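Local coordinates for protein lipase (Penicillium expansum, PDB 3G7N) that hydrolyses triacylglycerols and related acylglycerol lipids as a secreted alkaline lipase, releasing free fatty acids, at residues A[13-18]-A[247-252]; A[49-54]-A[119-124]; A[83-88]-A[105-110]. All coordinates share one frame; numbering follows the deposited sequence.

Contact 1 (A[13-18]-A[247-252]); sequences RAAKLS and VVMLTA. With SO4 (sulfate ion), chain E.
Ala15 and Val247 meet methyl to methyl where the helix containing residues 13-18 packs against the chain at 247-252, with Ala15 CB 3.8 Å from Val247 CG2. The valine is turned with CG1 anti to the backbone N (chi1 179°), and its two branches divide the work: CG1 lies near the carbonyl of Ala15, while CG2 also reaches Lys16 CG. The side chains of Lys16 and Val247 cross at about a right angle. Ala252 CB rests against the backbone of Lys16, 4.3 Å from Lys16 CA. Farther along the lysine a bend at chi3 swings CE aside, and NZ, continuing extended, donates to O2 of a sulfate ion at 2.6 Å; the ion, probably from the crystallisation liquor, is also hydrogen-bonded to Ser258 OG.

In this alpha/beta-hydrolase fold, helix 8-23 packs against strand 247-248, the antiparallel partner of 243-244, and against the type II turn Val248 to Thr251 that follows; the helix also touches strands 125-131 and 154-159 of the central sheet. Within the turn, Val248 O accepts from both Thr251 N and Thr251 OG1.

Met249 is bent at chi2 (-60°), which places SD, and turned at chi3, which places CE, and both atoms lie against the helix. CE approaches Ala15 O at 3.5 Å, and SD lies 4.1 Å from Ser18 CB. Ser18 OG, beside its own backbone N, donates to Ala14 O at 2.9 Å; that carbonyl also takes Ser18 N, from the opposite face of its plane. The Met249 side chain lies about 7 Å from that of Ser132, assigned as the nucleophile.

Contact 2 (A[49-54]-A[119-124]); sequences VGYSTE and AKYPDY
Tyr51 and Tyr121 stack face to face, their centroids 4.5 Å apart and their planes inclined at 27°. The overlap is uneven: Tyr121 presents its CE2, CZ and OH atoms to the Tyr51 ring. CE2 sits 3.7 Å from Tyr51 CD2, and the phenol oxygen lies over the Tyr51 face toward the rim, with Tyr121 OH 3.3 Å from Tyr51 CZ. Seen from Tyr121, it is Tyr51 CD1 that lies over a face. The CB bond of Tyr51 points toward the 119-124 segment, and CG then takes the crowded position between the backbone N and the carbonyl carbon (chi1 65°).

The remaining aromatic contacts belong to Tyr124. Tyr51 CB meets its ring at the edge, 4.2 Å from CE2, whereas Tyr121 CB lies 3.5 Å above the plane and over the centre of one face. A type I turn from Tyr121 to Tyr124, closed by Tyr124 N to Tyr121 O, brings these two tyrosines together just after helix 97-120 ends and before strand 125-131 begins. Within the alpha/beta-hydrolase fold, this helix-to-strand connection thus packs against the end of strand 45-52 of the mixed sheet.

Contacts between polar atoms and carbon complete the interface. Ser52 O approaches Tyr124 CE2 at 3.6 Å, and Tyr124 OH is 3.6 Å from Thr53 CA, with Thr53 CG2 slightly farther away. The Ser52 CB bond points away from 119-124, and its OG is hydrogen-bonded to Asp31 OD2 and Lys55 N.

Contact 3 (A[83-88]-A[105-110]); sequences ELSGVT and AVHDTI
The His107 ring receives Leu84 on one face: Leu84 CB lies 3.9 Å from the ring centroid and 18° off the normal, a CH-pi contact displaced toward the rim beside NE2 and CE1. Leu84 CD2 extends the same apolar surface, 4.0 Å from His107 CG. At the ring edge, in plane, lies Ser85 O, though its closeness in the model is doubtful. The Trp103 ring also meets that of His107, their planes at about 75°. The CB bond of His107 points toward the loop, and CG lies anti to the backbone N (chi1 179°).

Next to the ring, Ser85 OG donates to Asp108 OD1 at 2.6 Å, meeting that oxygen nearly along its C-O axis. The same carboxylate oxygen takes a weak bond from His107 ND1 and another weak one from a water that accepts from Ser85 N, so three donors converge on it.

The loop makes a type II turn from Leu84 to Val87, with Gly86 at positive phi. In the chain it follows strand 79-80 and precedes strand 95-96. It packs on two helices of the hydrolase fold: 97-120, through His107 and Asp108, and 133-148, where Leu84 touches Ile140, Val87 touches Gln147 and Ser85 O accepts from Asn148 ND2.

Overall arrangement
From the N terminus, helix 8-23 supplies the first half of contact 1, whose partner at 247-252 comes only near the C terminus; that closure spans most of the chain and encloses both others. Within it, strand 45-52 opens contact 2, which closes after helix 97-120. Contact 3 is nested in turn inside contact 2. The three therefore nest without crossing. Contacts 2 and 3 share helix 97-120 and touch through Val49 and Ile110, whereas contacts 1 and 3 lie on opposite sides of the chain's centre. Contact 1 ties helix 8-23 to the C-terminal strand and turn, contact 2 strand 45-52 to the end of helix 97-120, and contact 3 the 83-88 loop to that helix.

Contact 1 (A[13-18]-A[247-252])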
loop_
_atom_site.group_PDB
_atom_site.type_symbol
_atom_site.label_atom_id
_atom_site.label_comp_id
_atom_site.label_asym_id
_atom_site.label_seq_id
_atom_site.Cartn_x
_atom_site.Cartn_y
_atom_site.Cartn_z
ATOM N N ARG A 13 10.055 -6.595 -5.251
ATOM C CA ARG A 13 9.016 -7.620 -5.183
ATOM C C ARG A 13 7.630 -6.996 -4.991
ATOM O O ARG A 13 6.686 -7.392 -5.646
ATOM C CB ARG A 13 9.310 -8.652 -4.089
ATOM C CG ARG A 13 8.162 -9.637 -3.883
ATOM C CD ARG A 13 8.515 -10.711 -2.847
ATOM N NE ARG A 13 7.372 -11.552 -2.499
ATOM C CZ ARG A 13 6.500 -11.274 -1.536
ATOM N NH1 ARG A 13 6.596 -10.161 -0.830
ATOM N NH2 ARG A 13 5.508 -12.127 -1.300
ATOM N N ALA A 14 7.535 -6.035 -4.086
ATOM C CA ALA A 14 6.268 -5.368 -3.844
ATOM C C ALA A 14 5.743 -4.734 -5.137
ATOM O O ALA A 14 4.545 -4.754 -5.400
ATOM C CB ALA A 14 6.425 -4.325 -2.763
ATOM N N ALA A 15 6.640 -4.145 -5.920
ATOM C CA ALA A 15 6.245 -3.515 -7.175
ATOM C C ALA A 15 5.797 -4.525 -8.204
ATOM O O ALA A 15 4.842 -4.284 -8.934
ATOM C CB ALA A 15 7.376 -2.655 -7.702
ATOM N N LYS A 16 6.461 -5.693 -8.236
ATOM C CA LYS A 16 6.000 -6.775 -9.108
ATOM C C LYS A 16 4.600 -7.278 -8.748
ATOM O O LYS A 16 3.765 -7.475 -9.607
ATOM C CB LYS A 16 7.001 -7.937 -9.149
ATOM C CG LYS A 16 8.313 -7.561 -9.847
ATOM C CD LYS A 16 9.462 -8.531 -9.493
ATOM C CE LYS A 16 9.256 -9.906 -10.053
ATOM N NZ LYS A 16 10.465 -10.739 -9.760
ATOM N N LEU A 17 4.349 -7.477 -7.454
ATOM C CA LEU A 17 3.031 -7.893 -6.998
ATOM C C LEU A 17 1.978 -6.844 -7.326
ATOM O O LEU A 17 0.862 -7.171 -7.732
ATOM C CB LEU A 17 3.045 -8.154 -5.492
ATOM C CG LEU A 17 3.907 -9.336 -5.029
ATOM C CD1 LEU A 17 3.917 -9.409 -3.523
ATOM C CD2 LEU A 17 3.428 -10.654 -5.616
ATOM N N SER A 18 2.336 -5.582 -7.114
ATOM C CA SER A 18 1.413 -4.496 -7.432
ATOM C C SER A 18 1.081 -4.463 -8.927
ATOM O O SER A 18 -0.059 -4.248 -9.305
ATOM C CB SER A 18 2.012 -3.166 -7.017
ATOM O OG SER A 18 2.178 -3.053 -5.611
ATOM N N VAL A 247 10.062 -1.293 -11.725
ATOM C CA VAL A 247 8.950 -1.982 -12.383
ATOM C C VAL A 247 7.953 -0.970 -12.925
ATOM O O VAL A 247 7.381 -0.185 -12.156
ATOM C CB VAL A 247 8.216 -2.898 -11.382
ATOM C CG1 VAL A 247 7.044 -3.590 -12.068
ATOM C CG2 VAL A 247 9.195 -3.904 -10.739
ATOM N N VAL A 248 7.698 -1.005 -14.227
ATOM C CA VAL A 248 6.628 -0.214 -14.816
ATOM C C VAL A 248 5.338 -1.013 -14.725
ATOM O O VAL A 248 5.285 -2.185 -15.105
ATOM C CB VAL A 248 6.935 0.112 -16.300
ATOM C CG1 VAL A 248 5.751 0.767 -16.990
ATOM C CG2 VAL A 248 8.216 0.961 -16.413
ATOM N N MET A 249 4.339 -0.451 -14.059
ATOM C CA MET A 249 3.097 -1.173 -13.837
ATOM C C MET A 249 2.537 -1.728 -15.132
ATOM O O MET A 249 2.528 -1.031 -16.157
ATOM C CB MET A 249 2.066 -0.287 -13.134
ATOM C CG MET A 249 2.473 0.133 -11.724
ATOM S SD MET A 249 2.727 -1.260 -10.594
ATOM C CE MET A 249 4.398 -0.979 -10.036
ATOM N N LEU A 250 2.016 -2.953 -15.054
ATOM C CA LEU A 250 1.489 -3.725 -16.172
ATOM C C LEU A 250 2.522 -4.456 -17.014
ATOM O O LEU A 250 2.140 -5.313 -17.822
ATOM C CB LEU A 250 0.543 -2.909 -17.055
ATOM C CG LEU A 250 -0.842 -2.671 -16.486
ATOM C CD1 LEU A 250 -1.560 -1.599 -17.315
ATOM C CD2 LEU A 250 -1.641 -3.962 -16.464
ATOM N N THR A 251 3.806 -4.256 -16.741
ATOM C CA THR A 251 4.842 -4.851 -17.586
ATOM C C THR A 251 5.586 -6.008 -16.922
ATOM O O THR A 251 6.439 -6.639 -17.537
ATOM C CB THR A 251 5.873 -3.810 -18.055
ATOM O OG1 THR A 251 6.733 -3.470 -16.969
ATOM C CG2 THR A 251 5.190 -2.575 -18.630
ATOM N N ALA A 252 5.327 -6.240 -15.639
ATOM C CA ALA A 252 5.981 -7.315 -14.912
ATOM C C ALA A 252 5.504 -8.710 -15.329
ATOM O O ALA A 252 6.191 -9.687 -15.045
ATOM C CB ALA A 252 5.824 -7.126 -13.402
HETATM S S SO4 E . 10.736 -12.609 -12.643
HETATM O O1 SO4 E . 9.827 -11.984 -13.601
HETATM O O2 SO4 E . 10.140 -12.823 -11.317
HETATM O O3 SO4 E . 11.227 -13.887 -13.169
HETATM O O4 SO4 E . 11.914 -11.746 -12.505
#

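Contact 2 (A[49-54]-A[119-124])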
loop_
_atom_site.group_PDB
_atom_site.type_symbol
_atom_site.label_atom_id
_atom_site.label_comp_id
_atom_site.label_asym_id
_atom_site.label_seq_id
_atom_site.Cartn_x
_atom_site.Cartn_y
_atom_site.Cartn_z
ATOM N N VAL A 49 -6.240 -11.828 -2.395
ATOM C CA VAL A 49 -5.713 -12.365 -1.139
ATOM C C VAL A 49 -5.158 -13.739 -1.411
ATOM O O VAL A 49 -5.659 -14.463 -2.278
ATOM C CB VAL A 49 -6.810 -12.465 -0.053
ATOM C CG1 VAL A 49 -6.197 -12.927 1.270
ATOM C CG2 VAL A 49 -7.470 -11.097 0.133
ATOM N N GLY A 50 -4.022 -14.050 -0.800
ATOM C CA GLY A 50 -3.478 -15.399 -0.951
ATOM C C GLY A 50 -2.297 -15.603 -0.030
ATOM O O GLY A 50 -2.200 -14.957 1.001
ATOM N N TYR A 51 -1.477 -16.593 -0.361
ATOM C CA TYR A 51 -0.374 -16.988 0.512
ATOM C C TYR A 51 0.858 -17.282 -0.325
ATOM O O TYR A 51 0.771 -17.720 -1.471
ATOM C CB TYR A 51 -0.745 -18.211 1.371
ATOM C CG TYR A 51 -0.994 -19.459 0.593
ATOM C CD1 TYR A 51 0.037 -20.354 0.340
ATOM C CD2 TYR A 51 -2.244 -19.735 0.055
ATOM C CE1 TYR A 51 -0.175 -21.498 -0.414
ATOM C CE2 TYR A 51 -2.462 -20.850 -0.739
ATOM C CZ TYR A 51 -1.424 -21.736 -0.969
ATOM O OH TYR A 51 -1.633 -22.853 -1.758
ATOM N N SER A 52 2.014 -17.055 0.293
ATOM C CA SER A 52 3.309 -17.394 -0.301
ATOM C C SER A 52 3.966 -18.457 0.568
ATOM O O SER A 52 4.419 -18.167 1.660
ATOM C CB SER A 52 4.198 -16.163 -0.315
ATOM O OG SER A 52 5.513 -16.550 -0.741
ATOM N N THR A 53 4.117 -19.653 0.001
ATOM C CA THR A 53 4.875 -20.727 0.654
ATOM C C THR A 53 6.358 -20.357 0.784
ATOM O O THR A 53 6.954 -20.542 1.846
ATOM C CB THR A 53 4.751 -22.040 -0.135
ATOM O OG1 THR A 53 3.368 -22.332 -0.364
ATOM C CG2 THR A 53 5.395 -23.179 0.629
ATOM N N GLU A 54 6.881 -19.648 -0.214
ATOM C CA GLU A 54 8.268 -19.195 -0.230
ATOM C C GLU A 54 8.544 -18.234 0.912
ATOM O O GLU A 54 9.552 -18.356 1.610
ATOM C CB GLU A 54 8.599 -18.543 -1.574
ATOM C CG GLU A 54 10.039 -18.064 -1.676
ATOM C CD GLU A 54 10.349 -17.427 -3.015
ATOM O OE1 GLU A 54 9.743 -17.838 -4.030
ATOM O OE2 GLU A 54 11.039 -16.384 -3.018
ATOM N N ALA A 119 -5.824 -19.863 9.780
ATOM C CA ALA A 119 -6.157 -21.185 10.315
ATOM C C ALA A 119 -5.406 -22.302 9.596
ATOM O O ALA A 119 -5.000 -23.291 10.220
ATOM C CB ALA A 119 -7.643 -21.421 10.255
ATOM N N LYS A 120 -5.202 -22.153 8.292
ATOM C CA LYS A 120 -4.520 -23.151 7.496
ATOM C C LYS A 120 -3.004 -23.031 7.579
ATOM O O LYS A 120 -2.285 -24.042 7.499
ATOM C CB LYS A 120 -4.985 -23.074 6.037
ATOM C CG LYS A 120 -4.519 -24.208 5.159
ATOM C CD LYS A 120 -5.465 -24.402 3.966
ATOM C CE LYS A 120 -4.930 -25.425 2.960
ATOM N NZ LYS A 120 -4.484 -26.697 3.601
ATOM N N TYR A 121 -2.514 -21.796 7.724
ATOM C CA TYR A 121 -1.082 -21.508 7.735
ATOM C C TYR A 121 -0.731 -20.668 8.976
ATOM O O TYR A 121 -0.438 -19.475 8.872
ATOM C CB TYR A 121 -0.672 -20.756 6.458
ATOM C CG TYR A 121 -1.049 -21.472 5.182
ATOM C CD1 TYR A 121 -0.305 -22.550 4.725
ATOM C CD2 TYR A 121 -2.118 -21.037 4.411
ATOM C CE1 TYR A 121 -0.665 -23.229 3.570
ATOM C CE2 TYR A 121 -2.470 -21.696 3.234
ATOM C CZ TYR A 121 -1.753 -22.796 2.838
ATOM O OH TYR A 121 -2.165 -23.499 1.726
ATOM N N PRO A 122 -0.759 -21.289 10.169
ATOM C CA PRO A 122 -0.799 -20.513 11.400
ATOM C C PRO A 122 0.573 -19.982 11.780
ATOM O O PRO A 122 0.655 -19.159 12.684
ATOM C CB PRO A 122 -1.260 -21.537 12.456
ATOM C CG PRO A 122 -0.901 -22.867 11.870
ATOM C CD PRO A 122 -1.131 -22.706 10.393
ATOM N N ASP A 123 1.609 -20.403 11.063
ATOM C CA ASP A 123 2.955 -19.872 11.257
ATOM C C ASP A 123 3.327 -18.745 10.284
ATOM O O ASP A 123 4.416 -18.180 10.375
ATOM C CB ASP A 123 3.987 -20.992 11.154
ATOM C CG ASP A 123 3.947 -21.691 9.802
ATOM O OD1 ASP A 123 2.838 -22.114 9.348
ATOM O OD2 ASP A 123 5.036 -21.911 9.229
ATOM N N TYR A 124 2.443 -18.445 9.333
ATOM C CA TYR A 124 2.746 -17.407 8.344
ATOM C C TYR A 124 2.537 -16.014 8.924
ATOM O O TYR A 124 1.756 -15.817 9.835
ATOM C CB TYR A 124 1.864 -17.597 7.111
ATOM C CG TYR A 124 2.314 -18.706 6.176
ATOM C CD1 TYR A 124 3.114 -19.766 6.620
ATOM C CD2 TYR A 124 1.851 -18.750 4.874
ATOM C CE1 TYR A 124 3.393 -20.840 5.786
ATOM C CE2 TYR A 124 2.161 -19.783 4.029
ATOM C CZ TYR A 124 2.965 -20.812 4.476
ATOM O OH TYR A 124 3.273 -21.865 3.633
#

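Contact 3 (A[83-88]-A[105-110])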
loop_
_atom_site.group_PDB
_atom_site.type_symbol
_atom_site.label_atom_id
_atom_site.label_comp_id
_atom_site.label_asym_id
_atom_site.label_seq_id
_atom_site.Cartn_x
_atom_site.Cartn_y
_atom_site.Cartn_z
ATOM N N GLU A 83 -15.061 3.854 10.181
ATOM C CA GLU A 83 -15.616 2.764 10.967
ATOM C C GLU A 83 -15.335 1.461 10.221
ATOM O O GLU A 83 -15.770 1.293 9.081
ATOM C CB GLU A 83 -17.126 2.965 11.144
ATOM C CG GLU A 83 -17.831 1.832 11.872
ATOM C CD GLU A 83 -19.125 2.273 12.540
ATOM O OE1 GLU A 83 -19.754 3.242 12.059
ATOM O OE2 GLU A 83 -19.514 1.639 13.547
ATOM N N LEU A 84 -14.645 0.540 10.885
ATOM C CA LEU A 84 -14.307 -0.760 10.292
ATOM C C LEU A 84 -14.397 -1.841 11.370
ATOM O O LEU A 84 -13.844 -1.682 12.464
ATOM C CB LEU A 84 -12.878 -0.724 9.725
ATOM C CG LEU A 84 -12.610 0.255 8.571
ATOM C CD1 LEU A 84 -11.111 0.344 8.289
ATOM C CD2 LEU A 84 -13.382 -0.110 7.317
ATOM N N SER A 85 -14.865 -3.024 10.987
ATOM C CA SER A 85 -14.956 -4.100 11.964
ATOM C C SER A 85 -13.586 -4.479 12.507
ATOM O O SER A 85 -12.603 -4.600 11.753
ATOM C CB SER A 85 -15.681 -5.306 11.375
ATOM O OG SER A 85 -14.924 -5.912 10.337
ATOM N N GLY A 86 -13.515 -4.661 13.821
ATOM C CA GLY A 86 -12.311 -5.120 14.483
ATOM C C GLY A 86 -11.304 -4.015 14.709
ATOM O O GLY A 86 -10.243 -4.252 15.266
ATOM N N VAL A 87 -11.636 -2.803 14.256
ATOM C CA VAL A 87 -10.758 -1.653 14.440
ATOM C C VAL A 87 -11.382 -0.661 15.420
ATOM O O VAL A 87 -12.558 -0.323 15.291
ATOM C CB VAL A 87 -10.491 -0.906 13.104
ATOM C CG1 VAL A 87 -9.552 0.265 13.324
ATOM C CG2 VAL A 87 -9.949 -1.879 12.055
ATOM N N THR A 88 -10.596 -0.217 16.393
ATOM C CA THR A 88 -11.055 0.827 17.312
ATOM C C THR A 88 -10.272 2.118 17.052
ATOM O O THR A 88 -9.140 2.273 17.485
ATOM C CB THR A 88 -10.913 0.391 18.780
ATOM O OG1 THR A 88 -11.642 -0.830 18.988
ATOM C CG2 THR A 88 -11.486 1.465 19.705
ATOM N N ALA A 105 -15.768 -1.195 1.616
ATOM C CA ALA A 105 -16.533 -2.097 0.750
ATOM C C ALA A 105 -15.964 -3.516 0.755
ATOM O O ALA A 105 -16.718 -4.475 0.591
ATOM C CB ALA A 105 -16.617 -1.562 -0.668
ATOM N N VAL A 106 -14.638 -3.640 0.876
ATOM C CA VAL A 106 -13.963 -4.937 0.750
ATOM C C VAL A 106 -13.401 -5.445 2.062
ATOM O O VAL A 106 -12.963 -6.599 2.138
ATOM C CB VAL A 106 -12.839 -4.906 -0.316
ATOM C CG1 VAL A 106 -13.417 -4.623 -1.710
ATOM C CG2 VAL A 106 -11.760 -3.877 0.045
ATOM N N HIS A 107 -13.450 -4.615 3.101
ATOM C CA HIS A 107 -12.809 -4.907 4.373
ATOM C C HIS A 107 -13.213 -6.267 4.926
ATOM O O HIS A 107 -12.365 -7.067 5.313
ATOM C CB HIS A 107 -13.151 -3.801 5.380
ATOM C CG HIS A 107 -12.564 -4.008 6.738
ATOM N ND1 HIS A 107 -13.287 -4.480 7.817
ATOM C CD2 HIS A 107 -11.349 -3.668 7.221
ATOM C CE1 HIS A 107 -12.514 -4.483 8.889
ATOM N NE2 HIS A 107 -11.338 -3.971 8.558
ATOM N N ASP A 108 -14.516 -6.491 5.092
ATOM C CA ASP A 108 -14.963 -7.711 5.767
ATOM C C ASP A 108 -14.619 -8.966 4.956
ATOM O O ASP A 108 -14.217 -9.977 5.532
ATOM C CB ASP A 108 -16.468 -7.682 6.060
ATOM C CG ASP A 108 -16.833 -6.733 7.183
ATOM O OD1 ASP A 108 -16.037 -6.590 8.126
ATOM O OD2 ASP A 108 -18.045 -6.446 7.306
ATOM N N THR A 109 -14.717 -8.875 3.634
ATOM C CA THR A 109 -14.318 -9.973 2.769
ATOM C C THR A 109 -12.839 -10.309 2.945
ATOM O O THR A 109 -12.476 -11.476 3.067
ATOM C CB THR A 109 -14.615 -9.644 1.306
ATOM O OG1 THR A 109 -16.016 -9.366 1.166
ATOM C CG2 THR A 109 -14.264 -10.816 0.407
ATOM N N ILE A 110 -11.988 -9.290 2.980
ATOM C CA ILE A 110 -10.558 -9.505 3.129
ATOM C C ILE A 110 -10.239 -10.070 4.517
ATOM O O ILE A 110 -9.504 -11.058 4.619
ATOM C CB ILE A 110 -9.793 -8.198 2.869
ATOM C CG1 ILE A 110 -9.885 -7.843 1.387
ATOM C CG2 ILE A 110 -8.353 -8.339 3.296
ATOM C CD1 ILE A 110 -9.361 -6.463 1.018
HETATM O O HOH W 1 -16.618 -3.281 8.557
#